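Local coordinates for protein killer cell lectin-like receptor 3 (Mus musculus, PDB 3C8J) that acts as a disulfide-linked homodimeric receptor on natural killer cells that recognises class I MHC through a C-type lectin-like domain, at residues T89-F94 with K196-F201; V113-I118 with A150-G155; P133-I138 with C173-K178; M166-R171 with I181-C186. The protein carries 4 engineered substitutions. All blocks are in the same frame, centred on the assembly; numbering follows the deposited sequence.

Interactions 1 and 4 are surface contacts with centres about 27 Å apart, on opposite sides of the chain's centre. Interactions 2 and 3 are partly buried and lie between them. All four reach the same sheet. Interaction 1 joins strand 90-96 to the last strand, 190-197, with backbone bonds, beside the second subunit. Interaction 2 fastens the loop between the long helices to a turn, by apolar contacts and one salt bridge. Interaction 3 pairs two inner strands and is the largest and most aromatic. Interaction 4 overlaps regions implicated in MHC class I binding and turns on one carboxylate. A disulfide joins it to interaction 3. Interactions 2 and 3 touch through Ile118, Ile138 and Leu176.

Interaction 1: T89-F94 with K196-F201; sequences TKCYYF and KKLDKF
Lys90 NZ is the best-held polar atom, and two partners grip it, both outside the two segments. They are the carbonyl O of Lys117 and the carboxylate of Glu123 in helix 121-130. The lysine gets there by a straight chain. Its CG is anti to the backbone N (chi1 -158°), and the rest is extended. On the way CG passes 3.4 Å from Lys196 O.

The two backbones pair antiparallel. Cys91 and Lys196 form a hydrogen-bonded pair. Cys91 N gives a nearly straight bond of 3.0 Å to Lys196 O, and Lys196 N returns one of 3.0 Å to Cys91 O, nearly along its C=O axis. Lys90 and Lys197 are the next, non-hydrogen-bonded pair. Beyond the regular strand, Leu198 N still reaches Thr89 O at 2.9 Å, in the carbonyl plane. The fork of Leu198 faces the sulfur of Cys91, with CD1 and CD2 both 4.0 Å from SG. That sulfur is bonded to Cys86.

Phe201 then stacks on Tyr93 of the second subunit, so the tail lies at the dimer interface. Pairing of the last strand with the second strand of an N-terminal hairpin, itself crossed by a disulfide, is characteristic of long-form C-type lectin-like domains.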
loop_
_atom_site.group_PDB
_atom_site.type_symbol
_atom_site.label_atom_id
_atom_site.label_comp_id
_atom_site.label_asym_id
_atom_site.label_seq_id
_atom_site.Cartn_x
_atom_site.Cartn_y
_atom_site.Cartn_z
ATOM N N THR A 89 5.523 2.895 -0.787
ATOM C CA THR A 89 6.305 3.037 0.451
ATOM C C THR A 89 5.773 4.121 1.397
ATOM O O THR A 89 6.528 4.757 2.097
ATOM C CB THR A 89 7.855 3.258 0.199
ATOM O OG1 THR A 89 8.066 4.457 -0.553
ATOM C CG2 THR A 89 8.471 2.099 -0.543
ATOM N N LYS A 90 4.465 4.308 1.443
ATOM C CA LYS A 90 3.887 5.384 2.261
ATOM C C LYS A 90 2.636 4.877 2.996
ATOM O O LYS A 90 1.924 4.015 2.477
ATOM C CB LYS A 90 3.512 6.514 1.316
ATOM C CG LYS A 90 3.417 7.829 1.972
ATOM C CD LYS A 90 3.231 9.002 0.987
ATOM C CE LYS A 90 2.870 10.268 1.785
ATOM N NZ LYS A 90 2.918 11.512 0.965
ATOM N N CYS A 91 2.335 5.398 4.185
ATOM C CA CYS A 91 1.029 5.072 4.790
ATOM C C CYS A 91 0.236 6.303 5.149
ATOM O O CYS A 91 0.815 7.362 5.424
ATOM C CB CYS A 91 1.120 4.144 6.003
ATOM S SG CYS A 91 2.051 2.644 5.718
ATOM N N TYR A 92 -1.088 6.137 5.139
ATOM C CA TYR A 92 -2.024 7.213 5.361
ATOM C C TYR A 92 -3.039 6.869 6.449
ATOM O O TYR A 92 -3.351 5.694 6.678
ATOM C CB TYR A 92 -2.808 7.507 4.067
ATOM C CG TYR A 92 -1.978 7.657 2.825
ATOM C CD1 TYR A 92 -1.629 6.560 2.074
ATOM C CD2 TYR A 92 -1.543 8.925 2.396
ATOM C CE1 TYR A 92 -0.858 6.697 0.911
ATOM C CE2 TYR A 92 -0.776 9.080 1.231
ATOM C CZ TYR A 92 -0.438 7.957 0.504
ATOM O OH TYR A 92 0.325 8.087 -0.625
ATOM N N TYR A 93 -3.565 7.915 7.075
ATOM C CA TYR A 93 -4.726 7.863 7.945
ATOM C C TYR A 93 -5.835 8.633 7.253
ATOM O O TYR A 93 -5.653 9.806 6.871
ATOM C CB TYR A 93 -4.457 8.577 9.280
ATOM C CG TYR A 93 -3.875 7.733 10.377
ATOM C CD1 TYR A 93 -2.561 7.912 10.774
ATOM C CD2 TYR A 93 -4.633 6.777 11.036
ATOM C CE1 TYR A 93 -2.011 7.157 11.775
ATOM C CE2 TYR A 93 -4.074 5.997 12.051
ATOM C CZ TYR A 93 -2.762 6.203 12.406
ATOM O OH TYR A 93 -2.173 5.471 13.402
ATOM N N PHE A 94 -6.991 8.015 7.098
ATOM C CA PHE A 94 -8.117 8.777 6.597
ATOM C C PHE A 94 -9.010 8.975 7.793
ATOM O O PHE A 94 -9.576 8.015 8.315
ATOM C CB PHE A 94 -8.821 8.059 5.445
ATOM C CG PHE A 94 -7.907 7.718 4.294
ATOM C CD1 PHE A 94 -7.119 6.599 4.337
ATOM C CD2 PHE A 94 -7.839 8.526 3.167
ATOM C CE1 PHE A 94 -6.268 6.281 3.282
ATOM C CE2 PHE A 94 -6.992 8.207 2.097
ATOM C CZ PHE A 94 -6.209 7.096 2.167
ATOM N N LYS A 196 2.553 9.757 5.638
ATOM C CA LYS A 196 3.941 9.688 6.064
ATOM C C LYS A 196 4.756 8.615 5.314
ATOM O O LYS A 196 4.315 7.475 5.212
ATOM C CB LYS A 196 4.008 9.511 7.583
ATOM C CG LYS A 196 5.156 8.651 8.110
ATOM C CD LYS A 196 5.721 9.214 9.408
ATOM C CE LYS A 196 6.836 10.191 9.114
ATOM N NZ LYS A 196 7.547 10.592 10.357
ATOM N N LYS A 197 5.925 9.014 4.805
ATOM C CA LYS A 197 6.868 8.135 4.122
ATOM C C LYS A 197 7.465 7.096 5.078
ATOM O O LYS A 197 7.851 7.410 6.217
ATOM C CB LYS A 197 8.033 8.932 3.508
ATOM C CG LYS A 197 7.649 10.043 2.511
ATOM C CD LYS A 197 8.749 10.310 1.421
ATOM C CE LYS A 197 10.097 10.836 1.959
ATOM N NZ LYS A 197 10.190 12.341 2.094
ATOM N N LEU A 198 7.554 5.860 4.611
ATOM C CA LEU A 198 8.297 4.870 5.337
ATOM C C LEU A 198 9.762 5.013 4.984
ATOM O O LEU A 198 10.114 5.234 3.823
ATOM C CB LEU A 198 7.796 3.461 5.022
ATOM C CG LEU A 198 6.286 3.274 5.193
ATOM C CD1 LEU A 198 5.893 1.870 4.911
ATOM C CD2 LEU A 198 5.839 3.686 6.575
ATOM N N ASP A 199 10.603 4.874 6.005
ATOM C CA ASP A 199 12.051 5.055 5.916
ATOM C C ASP A 199 12.741 3.747 5.603
ATOM O O ASP A 199 13.926 3.713 5.283
ATOM C CB ASP A 199 12.584 5.527 7.268
ATOM C CG ASP A 199 12.714 7.020 7.359
ATOM O OD1 ASP A 199 11.867 7.738 6.770
ATOM O OD2 ASP A 199 13.673 7.483 8.030
ATOM N N LYS A 200 11.995 2.666 5.742
ATOM C CA LYS A 200 12.553 1.333 5.781
ATOM C C LYS A 200 11.365 0.375 5.764
ATOM O O LYS A 200 10.213 0.776 5.971
ATOM C CB LYS A 200 13.405 1.204 7.048
ATOM C CG LYS A 200 13.239 -0.041 7.885
ATOM C CD LYS A 200 13.387 0.257 9.370
ATOM C CE LYS A 200 12.155 0.988 9.919
ATOM N NZ LYS A 200 12.273 1.219 11.395
ATOM N N PHE A 201 11.635 -0.886 5.495
ATOM C CA PHE A 201 10.594 -1.883 5.535
ATOM C C PHE A 201 10.112 -2.058 6.982
ATOM O O PHE A 201 10.925 -2.281 7.895
ATOM C CB PHE A 201 11.112 -3.189 4.947
ATOM C CG PHE A 201 10.051 -4.176 4.688
ATOM C CD1 PHE A 201 9.657 -5.064 5.680
ATOM C CD2 PHE A 201 9.423 -4.218 3.454
ATOM C CE1 PHE A 201 8.667 -5.975 5.446
ATOM C CE2 PHE A 201 8.433 -5.138 3.210
ATOM C CZ PHE A 201 8.046 -6.018 4.209
#

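Interaction 2: V113-I118 with A150-G155; sequences VPILKI and AWIDNG
A type I turn from Trp151 to Asn154 follows strand 148-151 and faces the irregular, extended segment 113-118, with Lys117 nearest Trp151. In this C-type lectin-like domain the segment links helices 101-110 and 121-130, and the contact ties that link to the turn.

Lys117 carries the polar part. Its chain bends at chi2 (127°) and crosses the Asp153 side chain at about a right angle. NZ makes a salt bridge of 3.0 Å to Asp153 OD1, which accepts through its syn lone pair. NZ is also bonded to Pro156 O. The same OD1 takes a second bond, 2.7 Å from Gly155 N. It comes from 48° above the carboxylate plane and closes an Asx turn. Two donors on one oxygen fix the rotation of the carboxylate and would favour its charged form.

The carbon chain of Lys117 runs past Trp151, its CD 3.9 Å from Trp151 CB. Ile152 CD1 meets Ile115 CG2 at 3.6 Å as the two chains cross obliquely. The Trp151 ring receives Leu116 O at its edge, 3.9 Å from CZ3, and its NE1 is bonded to Asp160. Over one ring face sits Ile118 O, 4.1 Å above the plane and offset toward the rim.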
loop_
_atom_site.group_PDB
_atom_site.type_symbol
_atom_site.label_atom_id
_atom_site.label_comp_id
_atom_site.label_asym_id
_atom_site.label_seq_id
_atom_site.Cartn_x
_atom_site.Cartn_y
_atom_site.Cartn_z
ATOM N N VAL A 113 1.572 11.521 12.548
ATOM C CA VAL A 113 1.577 11.358 11.100
ATOM C C VAL A 113 0.959 12.620 10.555
ATOM O O VAL A 113 -0.242 12.812 10.669
ATOM C CB VAL A 113 0.779 10.106 10.654
ATOM C CG1 VAL A 113 0.707 10.014 9.165
ATOM C CG2 VAL A 113 1.419 8.840 11.226
ATOM N N PRO A 114 1.785 13.510 9.994
ATOM C CA PRO A 114 1.265 14.856 9.716
ATOM C C PRO A 114 0.278 14.930 8.537
ATOM O O PRO A 114 0.209 14.020 7.724
ATOM C CB PRO A 114 2.539 15.677 9.446
ATOM C CG PRO A 114 3.721 14.761 9.884
ATOM C CD PRO A 114 3.208 13.375 9.627
ATOM N N ILE A 115 -0.478 16.025 8.469
ATOM C CA ILE A 115 -1.469 16.231 7.409
ATOM C C ILE A 115 -0.824 16.038 6.035
ATOM O O ILE A 115 0.330 16.398 5.828
ATOM C CB ILE A 115 -2.221 17.593 7.600
ATOM C CG1 ILE A 115 -3.368 17.784 6.604
ATOM C CG2 ILE A 115 -1.255 18.797 7.620
ATOM C CD1 ILE A 115 -4.145 19.108 6.814
ATOM N N LEU A 116 -1.568 15.455 5.103
ATOM C CA LEU A 116 -0.991 14.954 3.855
ATOM C C LEU A 116 -0.237 15.944 2.989
ATOM O O LEU A 116 -0.721 17.030 2.675
ATOM C CB LEU A 116 -2.046 14.255 3.011
ATOM C CG LEU A 116 -1.547 13.596 1.724
ATOM C CD1 LEU A 116 -0.630 12.424 1.999
ATOM C CD2 LEU A 116 -2.702 13.194 0.861
ATOM N N LYS A 117 0.965 15.527 2.606
ATOM C CA LYS A 117 1.687 16.122 1.499
ATOM C C LYS A 117 1.629 15.165 0.307
ATOM O O LYS A 117 1.895 13.976 0.443
ATOM C CB LYS A 117 3.126 16.436 1.923
ATOM C CG LYS A 117 4.137 16.503 0.791
ATOM C CD LYS A 117 4.918 17.813 0.814
ATOM C CE LYS A 117 6.198 17.652 0.058
ATOM N NZ LYS A 117 6.758 18.963 -0.301
ATOM N N ILE A 118 1.246 15.683 -0.854
ATOM C CA ILE A 118 1.163 14.869 -2.071
ATOM C C ILE A 118 2.368 15.189 -2.940
ATOM O O ILE A 118 2.622 16.351 -3.213
ATOM C CB ILE A 118 -0.151 15.099 -2.860
ATOM C CG1 ILE A 118 -1.365 14.769 -1.979
ATOM C CG2 ILE A 118 -0.175 14.215 -4.081
ATOM C CD1 ILE A 118 -2.738 14.867 -2.671
ATOM N N ALA A 150 1.541 26.856 0.589
ATOM C CA ALA A 150 2.558 26.114 1.326
ATOM C C ALA A 150 2.082 24.740 1.739
ATOM O O ALA A 150 0.984 24.576 2.265
ATOM C CB ALA A 150 3.005 26.888 2.557
ATOM N N TRP A 151 2.933 23.756 1.489
ATOM C CA TRP A 151 2.757 22.421 2.030
ATOM C C TRP A 151 3.085 22.370 3.515
ATOM O O TRP A 151 3.748 23.258 4.053
ATOM C CB TRP A 151 3.596 21.409 1.247
ATOM C CG TRP A 151 3.058 21.255 -0.133
ATOM C CD1 TRP A 151 3.513 21.865 -1.248
ATOM C CD2 TRP A 151 1.921 20.484 -0.529
ATOM N NE1 TRP A 151 2.749 21.515 -2.318
ATOM C CE2 TRP A 151 1.760 20.666 -1.905
ATOM C CE3 TRP A 151 1.033 19.642 0.150
ATOM C CZ2 TRP A 151 0.747 20.045 -2.628
ATOM C CZ3 TRP A 151 0.024 19.022 -0.567
ATOM C CH2 TRP A 151 -0.114 19.231 -1.940
ATOM N N ILE A 152 2.599 21.327 4.177
ATOM C CA ILE A 152 2.848 21.147 5.592
ATOM C C ILE A 152 4.346 21.196 5.942
ATOM O O ILE A 152 4.723 21.750 6.973
ATOM C CB ILE A 152 2.209 19.837 6.101
ATOM C CG1 ILE A 152 2.453 19.680 7.611
ATOM C CG2 ILE A 152 2.688 18.622 5.275
ATOM C CD1 ILE A 152 1.719 20.690 8.460
ATOM N N ASP A 153 5.180 20.619 5.072
ATOM C CA ASP A 153 6.620 20.505 5.315
ATOM C C ASP A 153 7.477 21.641 4.736
ATOM O O ASP A 153 8.690 21.646 4.934
ATOM C CB ASP A 153 7.149 19.126 4.858
ATOM C CG ASP A 153 7.243 18.980 3.330
ATOM O OD1 ASP A 153 6.922 19.928 2.581
ATOM O OD2 ASP A 153 7.641 17.883 2.873
ATOM N N ASN A 154 6.842 22.583 4.031
ATOM C CA ASN A 154 7.516 23.719 3.353
ATOM C C ASN A 154 8.417 23.329 2.192
ATOM O O ASN A 154 9.217 24.138 1.716
ATOM C CB ASN A 154 8.288 24.588 4.347
ATOM C CG ASN A 154 7.377 25.293 5.313
ATOM O OD1 ASN A 154 7.199 24.849 6.446
ATOM N ND2 ASN A 154 6.768 26.384 4.863
ATOM N N GLY A 155 8.276 22.085 1.741
ATOM C CA GLY A 155 9.029 21.589 0.607
ATOM C C GLY A 155 8.241 21.792 -0.670
ATOM O O GLY A 155 7.042 22.065 -0.620
#

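Interaction 3: P133-I138 with C173-K178; sequences PGNYWI and CVFLSK. Engineered in segment 133-138: Gly134 (natural residue Glu).
Phe175 has its CG between the backbone N and the carbonyl carbon (chi1 65°), while Asn135 places CG anti to its carbonyl carbon (chi1 -60°). These torsions lay the two side chains alongside each other, pointing the same way. The amide and ring planes stand 74° apart. Asn135 ND2 comes to the ring edge, 3.2 Å from Phe175 CE1.

Trp137 lies on the same face of the sheet as Phe175. Its CZ3 reaches Cys173 CB at 3.4 Å, and the Cys173 sulfur sits obliquely to the ring. The indole NE1 is bonded to Ile188 O. On the other face, Tyr136 and Leu176 cross obliquely, with Leu176 O at the edge of the tyrosine ring.

The backbones are neighbouring antiparallel strands in the central sheet of the C-type lectin-like fold. Tyr136 and Leu176 form a hydrogen-bonded pair: Tyr136 N gives to Leu176 O at 2.8 Å, and Leu176 N gives to Tyr136 O at 2.7 Å. Ile138 N adds a bond of 3.0 Å to Val174 O. At the exposed end, Lys178 CD packs 3.9 Å from Pro133 CD, beside the engineered Gly134. Lys178 NZ runs on to hydrogen bonds with the carbonyls of Gln128 and Val131.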
loop_
_atom_site.group_PDB
_atom_site.type_symbol
_atom_site.label_atom_id
_atom_site.label_comp_id
_atom_site.label_asym_id
_atom_site.label_seq_id
_atom_site.Cartn_x
_atom_site.Cartn_y
_atom_site.Cartn_z
ATOM N N PRO A 133 -16.210 8.508 -1.533
ATOM C CA PRO A 133 -16.688 9.856 -1.968
ATOM C C PRO A 133 -16.803 10.834 -0.804
ATOM O O PRO A 133 -17.451 10.527 0.192
ATOM C CB PRO A 133 -18.062 9.570 -2.550
ATOM C CG PRO A 133 -17.941 8.207 -3.100
ATOM C CD PRO A 133 -16.969 7.431 -2.209
ATOM N N GLY A 134 -16.121 11.966 -0.901
ATOM C CA GLY A 134 -16.164 12.987 0.132
ATOM C C GLY A 134 -15.164 14.079 -0.194
ATOM O O GLY A 134 -14.662 14.156 -1.318
ATOM N N ASN A 135 -14.883 14.925 0.792
ATOM C CA ASN A 135 -13.905 15.985 0.670
ATOM C C ASN A 135 -12.911 15.893 1.810
ATOM O O ASN A 135 -13.308 15.827 2.978
ATOM C CB ASN A 135 -14.601 17.328 0.682
ATOM C CG ASN A 135 -15.580 17.464 -0.444
ATOM O OD1 ASN A 135 -16.718 17.865 -0.246
ATOM N ND2 ASN A 135 -15.153 17.097 -1.646
ATOM N N TYR A 136 -11.623 15.896 1.476
ATOM C CA TYR A 136 -10.578 15.642 2.456
ATOM C C TYR A 136 -9.564 16.789 2.502
ATOM O O TYR A 136 -8.925 17.120 1.492
ATOM C CB TYR A 136 -9.850 14.334 2.107
ATOM C CG TYR A 136 -10.718 13.112 2.125
ATOM C CD1 TYR A 136 -11.603 12.860 1.091
ATOM C CD2 TYR A 136 -10.631 12.189 3.155
ATOM C CE1 TYR A 136 -12.414 11.748 1.091
ATOM C CE2 TYR A 136 -11.432 11.039 3.145
ATOM C CZ TYR A 136 -12.321 10.840 2.101
ATOM O OH TYR A 136 -13.142 9.765 2.066
ATOM N N TRP A 137 -9.410 17.403 3.665
ATOM C CA TRP A 137 -8.355 18.381 3.846
ATOM C C TRP A 137 -7.006 17.701 3.602
ATOM O O TRP A 137 -6.810 16.529 3.957
ATOM C CB TRP A 137 -8.406 18.958 5.249
ATOM C CG TRP A 137 -9.566 19.876 5.505
ATOM C CD1 TRP A 137 -10.503 19.740 6.483
ATOM C CD2 TRP A 137 -9.905 21.096 4.794
ATOM N NE1 TRP A 137 -11.397 20.787 6.438
ATOM C CE2 TRP A 137 -11.054 21.632 5.415
ATOM C CE3 TRP A 137 -9.356 21.772 3.702
ATOM C CZ2 TRP A 137 -11.670 22.809 4.973
ATOM C CZ3 TRP A 137 -9.963 22.947 3.269
ATOM C CH2 TRP A 137 -11.110 23.452 3.904
ATOM N N ILE A 138 -6.099 18.427 2.949
ATOM C CA ILE A 138 -4.720 17.971 2.785
ATOM C C ILE A 138 -3.790 19.103 3.222
ATOM O O ILE A 138 -4.248 20.227 3.432
ATOM C CB ILE A 138 -4.414 17.459 1.354
ATOM C CG1 ILE A 138 -4.554 18.572 0.317
ATOM C CG2 ILE A 138 -5.322 16.305 0.998
ATOM C CD1 ILE A 138 -4.113 18.128 -1.079
ATOM N N CYS A 173 -7.710 27.085 2.172
ATOM C CA CYS A 173 -6.979 25.826 2.230
ATOM C C CYS A 173 -7.298 24.908 1.028
ATOM O O CYS A 173 -7.992 25.327 0.096
ATOM C CB CYS A 173 -7.311 25.105 3.537
ATOM S SG CYS A 173 -6.605 25.849 5.002
ATOM N N VAL A 174 -6.783 23.672 1.040
ATOM C CA VAL A 174 -6.992 22.753 -0.085
ATOM C C VAL A 174 -7.528 21.384 0.344
ATOM O O VAL A 174 -6.991 20.743 1.248
ATOM C CB VAL A 174 -5.702 22.563 -0.949
ATOM C CG1 VAL A 174 -5.912 21.512 -2.039
ATOM C CG2 VAL A 174 -5.279 23.859 -1.605
ATOM N N PHE A 175 -8.576 20.918 -0.319
ATOM C CA PHE A 175 -9.074 19.572 -0.061
ATOM C C PHE A 175 -9.031 18.758 -1.332
ATOM O O PHE A 175 -8.932 19.321 -2.416
ATOM C CB PHE A 175 -10.489 19.613 0.515
ATOM C CG PHE A 175 -11.526 20.150 -0.429
ATOM C CD1 PHE A 175 -12.380 19.280 -1.104
ATOM C CD2 PHE A 175 -11.664 21.509 -0.639
ATOM C CE1 PHE A 175 -13.346 19.772 -1.980
ATOM C CE2 PHE A 175 -12.613 21.988 -1.504
ATOM C CZ PHE A 175 -13.454 21.117 -2.176
ATOM N N LEU A 176 -9.066 17.431 -1.211
ATOM C CA LEU A 176 -9.328 16.636 -2.398
ATOM C C LEU A 176 -10.658 15.881 -2.357
ATOM O O LEU A 176 -11.232 15.626 -1.279
ATOM C CB LEU A 176 -8.147 15.731 -2.785
ATOM C CG LEU A 176 -7.825 14.396 -2.112
ATOM C CD1 LEU A 176 -8.998 13.428 -2.148
ATOM C CD2 LEU A 176 -6.591 13.760 -2.754
ATOM N N SER A 177 -11.144 15.569 -3.555
ATOM C CA SER A 177 -12.353 14.805 -3.773
ATOM C C SER A 177 -11.941 13.777 -4.810
ATOM O O SER A 177 -10.843 13.864 -5.344
ATOM C CB SER A 177 -13.494 15.706 -4.293
ATOM O OG SER A 177 -13.101 16.454 -5.428
ATOM N N LYS A 178 -12.807 12.807 -5.090
ATOM C CA LYS A 178 -12.495 11.777 -6.067
ATOM C C LYS A 178 -12.313 12.395 -7.457
ATOM O O LYS A 178 -11.664 11.808 -8.333
ATOM C CB LYS A 178 -13.591 10.699 -6.115
ATOM C CG LYS A 178 -13.708 9.858 -4.851
ATOM C CD LYS A 178 -14.581 8.610 -5.062
ATOM C CE LYS A 178 -13.870 7.545 -5.889
ATOM N NZ LYS A 178 -12.696 6.991 -5.170
#

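Interaction 4: M166-R171 with I181-C186; sequences MNFKSR and IEDIDC
Both segments overlap regions implicated in binding MHC class I, and one carboxylate holds them together. Asp183 projects from strand 181-184 toward the loop after helix 160-164. Its CG lies between the backbone N and the carbonyl carbon (chi1 62°). Ser170 OG gives a hydrogen bond of 2.6 Å to Asp183 OD2, arriving from above the carboxylate plane, 53° out of it. This bond would tend to favour the charged carboxylate.

Phe168 covers the other flank of the aspartate. The two side chains slide past each other in opposite directions, with ring and carboxylate planes 28° apart. Asp183 CB makes a CH-pi contact over one face of the ring, 4.0 Å from its centroid and offset toward the rim.

The loop belongs to the long-loop region of the C-type lectin-like fold; it leads into strand 173-176, which pairs with strand 181-184. Asn167 has a positive phi just after the helix, and the chain then runs in nearly the same direction as strand 181-184. The far end of the Phe168 ring meets Ile181, whose CD1 lies in the ring plane, 3.8 Å from CZ. Trp149 packs edge-to-face with the same ring, and Val174 touches it too. Met166 crosses Ile181 at about a right angle, with its SD 4.1 Å from Ile181 CG1.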
loop_
_atom_site.group_PDB
_atom_site.type_symbol
_atom_site.label_atom_id
_atom_site.label_comp_id
_atom_site.label_asym_id
_atom_site.label_seq_id
_atom_site.Cartn_x
_atom_site.Cartn_y
_atom_site.Cartn_z
ATOM N N MET A 166 -3.551 26.315 -11.566
ATOM C CA MET A 166 -4.941 26.117 -11.172
ATOM C C MET A 166 -5.597 27.350 -10.561
ATOM O O MET A 166 -6.775 27.298 -10.195
ATOM C CB MET A 166 -5.055 24.951 -10.208
ATOM C CG MET A 166 -5.136 23.624 -10.886
ATOM S SD MET A 166 -5.891 22.443 -9.775
ATOM C CE MET A 166 -6.724 21.413 -10.978
ATOM N N ASN A 167 -4.830 28.442 -10.445
ATOM C CA ASN A 167 -5.320 29.757 -9.989
ATOM C C ASN A 167 -6.256 29.716 -8.787
ATOM O O ASN A 167 -7.435 30.066 -8.904
ATOM C CB ASN A 167 -6.013 30.499 -11.129
ATOM C CG ASN A 167 -5.041 31.084 -12.114
ATOM O OD1 ASN A 167 -4.318 32.036 -11.808
ATOM N ND2 ASN A 167 -5.029 30.534 -13.321
ATOM N N PHE A 168 -5.734 29.273 -7.644
ATOM C CA PHE A 168 -6.509 29.266 -6.406
ATOM C C PHE A 168 -6.719 30.694 -5.901
ATOM O O PHE A 168 -5.753 31.427 -5.657
ATOM C CB PHE A 168 -5.840 28.406 -5.332
ATOM C CG PHE A 168 -5.906 26.927 -5.599
ATOM C CD1 PHE A 168 -6.919 26.377 -6.398
ATOM C CD2 PHE A 168 -4.961 26.066 -5.029
ATOM C CE1 PHE A 168 -6.971 24.993 -6.640
ATOM C CE2 PHE A 168 -5.007 24.677 -5.259
ATOM C CZ PHE A 168 -6.008 24.148 -6.067
ATOM N N LYS A 169 -7.989 31.074 -5.761
ATOM C CA LYS A 169 -8.379 32.448 -5.420
ATOM C C LYS A 169 -8.408 32.678 -3.912
ATOM O O LYS A 169 -7.627 33.468 -3.389
ATOM C CB LYS A 169 -9.734 32.799 -6.049
ATOM C CG LYS A 169 -9.699 32.875 -7.572
ATOM C CD LYS A 169 -10.859 33.688 -8.106
ATOM C CE LYS A 169 -10.429 34.518 -9.314
ATOM N NZ LYS A 169 -11.409 35.571 -9.660
ATOM N N SER A 170 -9.296 31.955 -3.225
ATOM C CA SER A 170 -9.500 32.079 -1.775
ATOM C C SER A 170 -8.205 32.030 -0.961
ATOM O O SER A 170 -7.319 31.212 -1.229
ATOM C CB SER A 170 -10.443 30.984 -1.288
ATOM O OG SER A 170 -9.923 29.710 -1.602
ATOM N N ARG A 171 -8.104 32.914 0.029
ATOM C CA ARG A 171 -7.003 32.861 0.988
ATOM C C ARG A 171 -7.237 31.740 2.003
ATOM O O ARG A 171 -7.053 31.937 3.215
ATOM C CB ARG A 171 -6.829 34.209 1.699
ATOM C CG ARG A 171 -5.891 35.154 0.989
ATOM C CD ARG A 171 -5.745 36.471 1.746
ATOM N NE ARG A 171 -4.846 37.406 1.065
ATOM C CZ ARG A 171 -5.189 38.157 0.021
ATOM N NH1 ARG A 171 -6.420 38.085 -0.471
ATOM N NH2 ARG A 171 -4.303 38.980 -0.536
ATOM N N ILE A 181 -8.906 18.550 -6.868
ATOM C CA ILE A 181 -8.485 19.332 -5.705
ATOM C C ILE A 181 -8.922 20.788 -5.893
ATOM O O ILE A 181 -8.934 21.297 -7.003
ATOM C CB ILE A 181 -6.940 19.295 -5.429
ATOM C CG1 ILE A 181 -6.159 19.974 -6.549
ATOM C CG2 ILE A 181 -6.443 17.897 -5.268
ATOM C CD1 ILE A 181 -4.818 20.492 -6.116
ATOM N N GLU A 182 -9.270 21.440 -4.790
ATOM C CA GLU A 182 -9.852 22.769 -4.812
ATOM C C GLU A 182 -9.383 23.603 -3.620
ATOM O O GLU A 182 -8.773 23.075 -2.692
ATOM C CB GLU A 182 -11.370 22.657 -4.766
ATOM C CG GLU A 182 -12.049 22.553 -6.099
ATOM C CD GLU A 182 -13.431 23.180 -6.054
ATOM O OE1 GLU A 182 -14.362 22.512 -5.534
ATOM O OE2 GLU A 182 -13.579 24.330 -6.542
ATOM N N ASP A 183 -9.695 24.894 -3.646
ATOM C CA ASP A 183 -9.393 25.783 -2.531
ATOM C C ASP A 183 -10.654 26.394 -1.920
ATOM O O ASP A 183 -11.525 26.920 -2.641
ATOM C CB ASP A 183 -8.396 26.884 -2.943
ATOM C CG ASP A 183 -8.933 27.800 -4.035
ATOM O OD1 ASP A 183 -9.485 27.313 -5.042
ATOM O OD2 ASP A 183 -8.779 29.030 -3.891
ATOM N N ILE A 184 -10.743 26.332 -0.591
ATOM C CA ILE A 184 -11.911 26.846 0.135
ATOM C C ILE A 184 -11.567 27.264 1.577
ATOM O O ILE A 184 -10.504 26.908 2.096
ATOM C CB ILE A 184 -13.094 25.822 0.066
ATOM C CG1 ILE A 184 -14.448 26.535 0.108
ATOM C CG2 ILE A 184 -12.929 24.704 1.095
ATOM C CD1 ILE A 184 -15.552 25.873 -0.720
ATOM N N ASP A 185 -12.462 28.046 2.189
ATOM C CA ASP A 185 -12.343 28.503 3.579
ATOM C C ASP A 185 -11.922 27.371 4.500
ATOM O O ASP A 185 -12.559 26.324 4.527
ATOM C CB ASP A 185 -13.678 29.121 4.058
ATOM C CG ASP A 185 -13.719 29.377 5.579
ATOM O OD1 ASP A 185 -14.833 29.411 6.147
ATOM O OD2 ASP A 185 -12.647 29.542 6.206
ATOM N N CYS A 186 -10.852 27.601 5.262
ATOM C CA CYS A 186 -10.248 26.580 6.136
ATOM C C CYS A 186 -11.143 26.101 7.292
ATOM O O CYS A 186 -10.830 25.113 7.954
ATOM C CB CYS A 186 -8.912 27.091 6.676
ATOM S SG CYS A 186 -7.749 27.547 5.363
#